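Phenylalanine hydroxylase (Colwellia psychrerythraea, PDB 2V27) probably hydroxylates L-phenylalanine to L-tyrosine at a mononuclear iron centre, using molecular oxygen and tetrahydrobiopterin, the first step of phenylalanine breakdown. Local coordinates at residues B[136-140]-B[164-168]; B[168-173]-B[224-230]. One frame throughout, in Å; residues are numbered along the deposited sequence.

Contact 1 of 2, residues B[136-140]-B[164-168]. With FE (Fe (III) ion), chain E.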
loop_
_atom_site.group_PDB
_atom_site.type_symbol
_atom_site.label_atom_id
_atom_site.label_comp_id
_atom_site.label_asym_id
_atom_site.label_seq_id
_atom_site.Cartn_x
_atom_site.Cartn_y
_atom_site.Cartn_z
ATOM N N PHE B 136 26.934 13.458 -3.926
ATOM C CA PHE B 136 26.046 12.473 -3.288
ATOM C C PHE B 136 26.766 11.864 -2.060
ATOM O O PHE B 136 26.187 11.710 -0.984
ATOM C CB PHE B 136 25.667 11.411 -4.314
ATOM C CG PHE B 136 24.723 10.316 -3.774
ATOM C CD1 PHE B 136 23.343 10.410 -3.985
ATOM C CD2 PHE B 136 25.220 9.204 -3.023
ATOM C CE1 PHE B 136 22.472 9.371 -3.530
ATOM C CE2 PHE B 136 24.368 8.181 -2.598
ATOM C CZ PHE B 136 22.987 8.279 -2.822
ATOM N N ALA B 137 28.035 11.459 -2.238
ATOM C CA ALA B 137 28.859 10.925 -1.129
ATOM C C ALA B 137 28.976 11.909 0.055
ATOM O O ALA B 137 28.783 11.530 1.225
ATOM C CB ALA B 137 30.269 10.516 -1.659
ATOM N N ASN B 138 29.288 13.168 -0.246
ATOM C CA ASN B 138 29.475 14.157 0.837
ATOM C C ASN B 138 28.155 14.375 1.564
ATOM O O ASN B 138 28.140 14.558 2.770
ATOM C CB ASN B 138 30.061 15.484 0.355
ATOM C CG ASN B 138 31.478 15.356 -0.162
ATOM O OD1 ASN B 138 32.214 14.407 0.170
ATOM N ND2 ASN B 138 31.848 16.300 -1.017
ATOM N N TYR B 139 27.041 14.383 0.847
ATOM C CA TYR B 139 25.725 14.544 1.468
ATOM C C TYR B 139 25.440 13.345 2.403
ATOM O O TYR B 139 24.960 13.534 3.531
ATOM C CB TYR B 139 24.659 14.709 0.369
ATOM C CG TYR B 139 23.239 14.571 0.878
ATOM C CD1 TYR B 139 22.627 15.636 1.548
ATOM C CD2 TYR B 139 22.525 13.378 0.700
ATOM C CE1 TYR B 139 21.349 15.539 2.032
ATOM C CE2 TYR B 139 21.228 13.245 1.186
ATOM C CZ TYR B 139 20.645 14.304 1.864
ATOM O OH TYR B 139 19.309 14.170 2.264
ATOM N N THR B 140 25.752 12.135 1.955
ATOM C CA THR B 140 25.544 10.956 2.757
ATOM C C THR B 140 26.383 10.991 4.037
ATOM O O THR B 140 25.913 10.611 5.134
ATOM C CB THR B 140 25.778 9.698 1.905
ATOM O OG1 THR B 140 24.979 9.771 0.710
ATOM C CG2 THR B 140 25.446 8.430 2.648
ATOM N N PHE B 164 13.161 10.528 1.237
ATOM C CA PHE B 164 12.819 11.326 0.093
ATOM C C PHE B 164 13.980 11.775 -0.783
ATOM O O PHE B 164 13.749 12.435 -1.809
ATOM C CB PHE B 164 11.984 12.499 0.556
ATOM C CG PHE B 164 10.570 12.087 0.910
ATOM C CD1 PHE B 164 10.101 12.145 2.243
ATOM C CD2 PHE B 164 9.723 11.596 -0.116
ATOM C CE1 PHE B 164 8.756 11.775 2.562
ATOM C CE2 PHE B 164 8.409 11.217 0.155
ATOM C CZ PHE B 164 7.910 11.318 1.498
ATOM N N THR B 165 15.228 11.435 -0.399
ATOM C CA THR B 165 16.434 11.813 -1.173
ATOM C C THR B 165 17.152 10.519 -1.570
ATOM O O THR B 165 16.944 10.005 -2.659
ATOM C CB THR B 165 17.377 12.786 -0.355
ATOM O OG1 THR B 165 17.637 12.256 0.962
ATOM C CG2 THR B 165 16.671 14.140 -0.224
ATOM N N ILE B 166 17.959 9.971 -0.672
ATOM C CA ILE B 166 18.732 8.773 -0.989
ATOM C C ILE B 166 17.886 7.584 -1.445
ATOM O O ILE B 166 18.356 6.818 -2.322
ATOM C CB ILE B 166 19.629 8.441 0.239
ATOM C CG1 ILE B 166 20.725 9.559 0.333
ATOM C CG2 ILE B 166 20.275 7.006 0.134
ATOM C CD1 ILE B 166 21.536 9.530 1.560
ATOM N N GLU B 167 16.696 7.372 -0.836
ATOM C CA GLU B 167 15.908 6.213 -1.257
ATOM C C GLU B 167 15.006 6.509 -2.484
ATOM O O GLU B 167 14.997 5.708 -3.444
ATOM C CB GLU B 167 15.136 5.560 -0.087
ATOM C CG GLU B 167 16.095 5.113 1.000
ATOM C CD GLU B 167 16.945 3.883 0.575
ATOM O OE1 GLU B 167 17.881 3.546 1.333
ATOM O OE2 GLU B 167 16.681 3.226 -0.466
ATOM N N PHE B 168 14.234 7.597 -2.451
ATOM C CA PHE B 168 13.218 7.854 -3.494
ATOM C C PHE B 168 13.350 9.170 -4.248
ATOM O O PHE B 168 12.401 9.652 -4.860
ATOM C CB PHE B 168 11.789 7.661 -2.889
ATOM C CG PHE B 168 11.472 6.209 -2.681
ATOM C CD1 PHE B 168 11.866 5.565 -1.520
ATOM C CD2 PHE B 168 10.920 5.454 -3.720
ATOM C CE1 PHE B 168 11.702 4.181 -1.371
ATOM C CE2 PHE B 168 10.745 4.078 -3.579
ATOM C CZ PHE B 168 11.140 3.443 -2.385
HETATM FE FE FE E . 18.418 1.877 0.158
HETATM O O HOH W 1 17.101 0.869 1.688
HETATM O O HOH W 2 19.848 1.178 1.520
#
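One polar bond joins the segments: Tyr-139 OH donates to Thr-165 OG1 over 2.9 Å, with the threonine oxygen near the plane of the phenol ring, at its edge. The same OG1 is hydrogen-bonded to the Leu-161 carbonyl one turn back, so one oxygen is held by that carbonyl and by the tyrosine hydroxyl. The apolar part centres on Ile-166: Ile-166 CD1 lies 3.7 Å from Tyr-139 CE2, while Ile-166 CG1 sits 4.1 Å from Phe-136 CZ. Both rings swing out anti to their backbone nitrogens (chi1 -180° for Phe-136, 167° for Tyr-139), which carries them across to the isoleucine. A phenylalanine in place of Tyr-139 would probably keep the packing on Ile-166 but leave Thr-165 OG1 without this donor. Ile-166 CD1 also makes a van der Waals contact with Thr-140 OG1 at 3.6 Å; that hydroxyl bonds Phe-136 O (2.8 Å), and Thr-140 N reaches the same oxygen from the opposite face of its carbonyl plane. Glu-167, next along, binds the iron with both oxygens, OE1 at 2.1 Å, alongside His-122, His-127 and two waters. Helix 134-147 thus packs on the metal-bearing end of helix 152-167, flanked by helices 120-131 and 233-237.

Contact 2 of 2, residues B[168-173]-B[224-230]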
loop_
_atom_site.group_PDB
_atom_site.type_symbol
_atom_site.label_atom_id
_atom_site.label_comp_id
_atom_site.label_asym_id
_atom_site.label_seq_id
_atom_site.Cartn_x
_atom_site.Cartn_y
_atom_site.Cartn_z
ATOM N N PHE B 168 14.234 7.597 -2.451
ATOM C CA PHE B 168 13.218 7.854 -3.494
ATOM C C PHE B 168 13.350 9.170 -4.248
ATOM O O PHE B 168 12.401 9.652 -4.860
ATOM C CB PHE B 168 11.789 7.661 -2.889
ATOM C CG PHE B 168 11.472 6.209 -2.681
ATOM C CD1 PHE B 168 11.866 5.565 -1.520
ATOM C CD2 PHE B 168 10.920 5.454 -3.720
ATOM C CE1 PHE B 168 11.702 4.181 -1.371
ATOM C CE2 PHE B 168 10.745 4.078 -3.579
ATOM C CZ PHE B 168 11.140 3.443 -2.385
ATOM N N GLY B 169 14.548 9.743 -4.222
ATOM C CA GLY B 169 14.778 11.009 -4.918
ATOM C C GLY B 169 14.667 10.946 -6.428
ATOM O O GLY B 169 15.109 9.990 -7.057
ATOM N N LEU B 170 14.058 11.990 -6.971
ATOM C CA LEU B 170 13.976 12.161 -8.403
ATOM C C LEU B 170 14.647 13.461 -8.818
ATOM O O LEU B 170 14.892 14.350 -7.980
ATOM C CB LEU B 170 12.502 12.219 -8.867
ATOM C CG LEU B 170 11.621 11.019 -8.482
ATOM C CD1 LEU B 170 10.208 11.214 -9.092
ATOM C CD2 LEU B 170 12.232 9.716 -9.000
ATOM N N LEU B 171 14.927 13.560 -10.116
ATOM C CA LEU B 171 15.394 14.853 -10.691
ATOM C C LEU B 171 14.418 15.349 -11.756
ATOM O O LEU B 171 13.927 14.556 -12.577
ATOM C CB LEU B 171 16.769 14.752 -11.353
ATOM C CG LEU B 171 17.927 14.092 -10.604
ATOM C CD1 LEU B 171 19.157 14.174 -11.527
ATOM C CD2 LEU B 171 18.165 14.844 -9.335
ATOM N N ASP B 172 14.216 16.669 -11.748
ATOM C CA ASP B 172 13.488 17.346 -12.832
ATOM C C ASP B 172 14.511 18.072 -13.727
ATOM O O ASP B 172 15.048 19.137 -13.384
ATOM C CB ASP B 172 12.513 18.330 -12.179
ATOM C CG ASP B 172 11.678 19.119 -13.184
ATOM O OD1 ASP B 172 11.632 18.724 -14.368
ATOM O OD2 ASP B 172 11.049 20.118 -12.740
ATOM N N THR B 173 14.795 17.438 -14.844
ATOM C CA THR B 173 15.869 17.874 -15.743
ATOM C C THR B 173 15.324 18.426 -17.050
ATOM O O THR B 173 14.210 18.095 -17.436
ATOM C CB THR B 173 16.911 16.736 -16.047
ATOM O OG1 THR B 173 16.462 15.896 -17.144
ATOM C CG2 THR B 173 17.209 15.862 -14.744
ATOM N N TYR B 224 6.623 12.305 -4.424
ATOM C CA TYR B 224 8.094 12.325 -4.632
ATOM C C TYR B 224 8.564 13.755 -4.584
ATOM O O TYR B 224 7.787 14.703 -4.943
ATOM C CB TYR B 224 8.450 11.763 -6.026
ATOM C CG TYR B 224 8.206 10.276 -6.151
ATOM C CD1 TYR B 224 6.918 9.773 -6.273
ATOM C CD2 TYR B 224 9.265 9.346 -6.047
ATOM C CE1 TYR B 224 6.670 8.375 -6.320
ATOM C CE2 TYR B 224 9.046 7.958 -6.156
ATOM C CZ TYR B 224 7.727 7.502 -6.282
ATOM O OH TYR B 224 7.388 6.172 -6.352
ATOM N N TYR B 225 9.823 13.939 -4.185
ATOM C CA TYR B 225 10.476 15.264 -4.271
ATOM C C TYR B 225 11.597 15.267 -5.302
ATOM O O TYR B 225 12.372 14.333 -5.421
ATOM C CB TYR B 225 10.984 15.739 -2.916
ATOM C CG TYR B 225 9.826 16.054 -2.015
ATOM C CD1 TYR B 225 9.357 15.097 -1.097
ATOM C CD2 TYR B 225 9.199 17.313 -2.062
ATOM C CE1 TYR B 225 8.260 15.395 -0.240
ATOM C CE2 TYR B 225 8.125 17.627 -1.221
ATOM C CZ TYR B 225 7.640 16.675 -0.304
ATOM O OH TYR B 225 6.551 16.964 0.528
ATOM N N MET B 226 11.650 16.354 -6.068
ATOM C CA MET B 226 12.588 16.475 -7.172
ATOM C C MET B 226 13.637 17.560 -6.959
ATOM O O MET B 226 13.286 18.729 -6.742
ATOM C CB MET B 226 11.832 16.789 -8.447
ATOM C CG MET B 226 10.676 15.802 -8.754
ATOM S SD MET B 226 9.897 16.206 -10.362
ATOM C CE MET B 226 9.021 17.692 -9.926
ATOM N N LEU B 227 14.909 17.178 -7.057
ATOM C CA LEU B 227 15.987 18.153 -7.269
ATOM C C LEU B 227 16.063 18.465 -8.764
ATOM O O LEU B 227 15.341 17.885 -9.552
ATOM C CB LEU B 227 17.337 17.568 -6.794
ATOM C CG LEU B 227 17.412 16.972 -5.372
ATOM C CD1 LEU B 227 18.807 16.284 -5.207
ATOM C CD2 LEU B 227 17.213 18.006 -4.293
ATOM N N THR B 228 16.967 19.353 -9.165
ATOM C CA THR B 228 17.245 19.526 -10.596
ATOM C C THR B 228 18.540 18.840 -11.044
ATOM O O THR B 228 18.752 18.604 -12.249
ATOM C CB THR B 228 17.369 21.000 -10.951
ATOM O OG1 THR B 228 18.538 21.539 -10.314
ATOM C CG2 THR B 228 16.084 21.769 -10.564
ATOM N N LYS B 229 19.433 18.565 -10.089
ATOM C CA LYS B 229 20.708 17.869 -10.348
ATOM C C LYS B 229 21.139 17.293 -9.000
ATOM O O LYS B 229 20.754 17.844 -7.962
ATOM C CB LYS B 229 21.802 18.836 -10.876
ATOM C CG LYS B 229 21.931 20.120 -10.127
ATOM C CD LYS B 229 22.951 21.131 -10.745
ATOM C CE LYS B 229 23.202 22.358 -9.779
ATOM N NZ LYS B 229 23.441 22.206 -8.208
ATOM N N VAL B 230 21.917 16.220 -9.021
ATOM C CA VAL B 230 22.429 15.636 -7.760
ATOM C C VAL B 230 23.234 16.662 -6.961
ATOM O O VAL B 230 23.202 16.643 -5.729
ATOM C CB VAL B 230 23.237 14.370 -8.101
ATOM C CG1 VAL B 230 23.963 13.829 -6.846
ATOM C CG2 VAL B 230 22.311 13.309 -8.650
HETATM O O HOH W 3 11.324 11.723 -3.223
#
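Asp-172 N donates to Leu-227 O at 2.8 Å, nearly straight at 169°. Two more backbone bonds complete the parallel pairing: Leu-227 N to Leu-170 O at 3.0 Å, more bent at 142°, and the longer Leu-170 N to Tyr-225 O at 3.3 Å. Leu-170 pairs with Met-226 and Leu-171 with Leu-227. Ahead of strand 170-173, a water links the two segments, donating to Phe-168 O and accepting from Tyr-225 N. Outside the backbone, the face bearing Leu-170 and Met-226 is packed by Leu-170 CD1, 3.6 Å from Tyr-224 CB, and by Met-226, whose extended chi2 (-176°) sets SD 3.8 Å from Asp-172 CB. On the other face Leu-171 CD2 meets Leu-227 CB at 3.8 Å and also reaches the backbone of Lys-229. At the start of the contact Tyr-224 CE2 meets the edge of the Phe-168 ring, 4.0 Å from CD2. Beyond the strand, Lys-229 NZ forms a salt bridge with Asp-232. The chemistry is therefore that of the middle of a mixed sheet: main-chain bonds set the register, largely apolar side chains pack on either side, Asp-172 and Thr-228 lie at the exposed margin, and the water joins polar backbone atoms where direct pairing has not begun.

In the fold
From the N terminus, helix 134-147 is the first contacting element, and contact 1 closes a largely helical loop of 23 residues when helix 152-167 returns against it. The chain leaves that helix at Phe-168, shared by both contacts, and enters strand 170-173. Contact 2 closes a longer loop of 50 residues, containing the rest of the mixed sheet's strands and several helices, when strand 223-227 pairs beside it. The two loops follow in series, neither nested nor crossed. The contact centres lie about 11 Å apart, and they touch: Phe-164 CD2 is 3.7 Å from Tyr-225 CD1, and Phe-136 CB 3.9 Å from Val-230 CG1. Together they connect the iron-bearing helical core to the sheet.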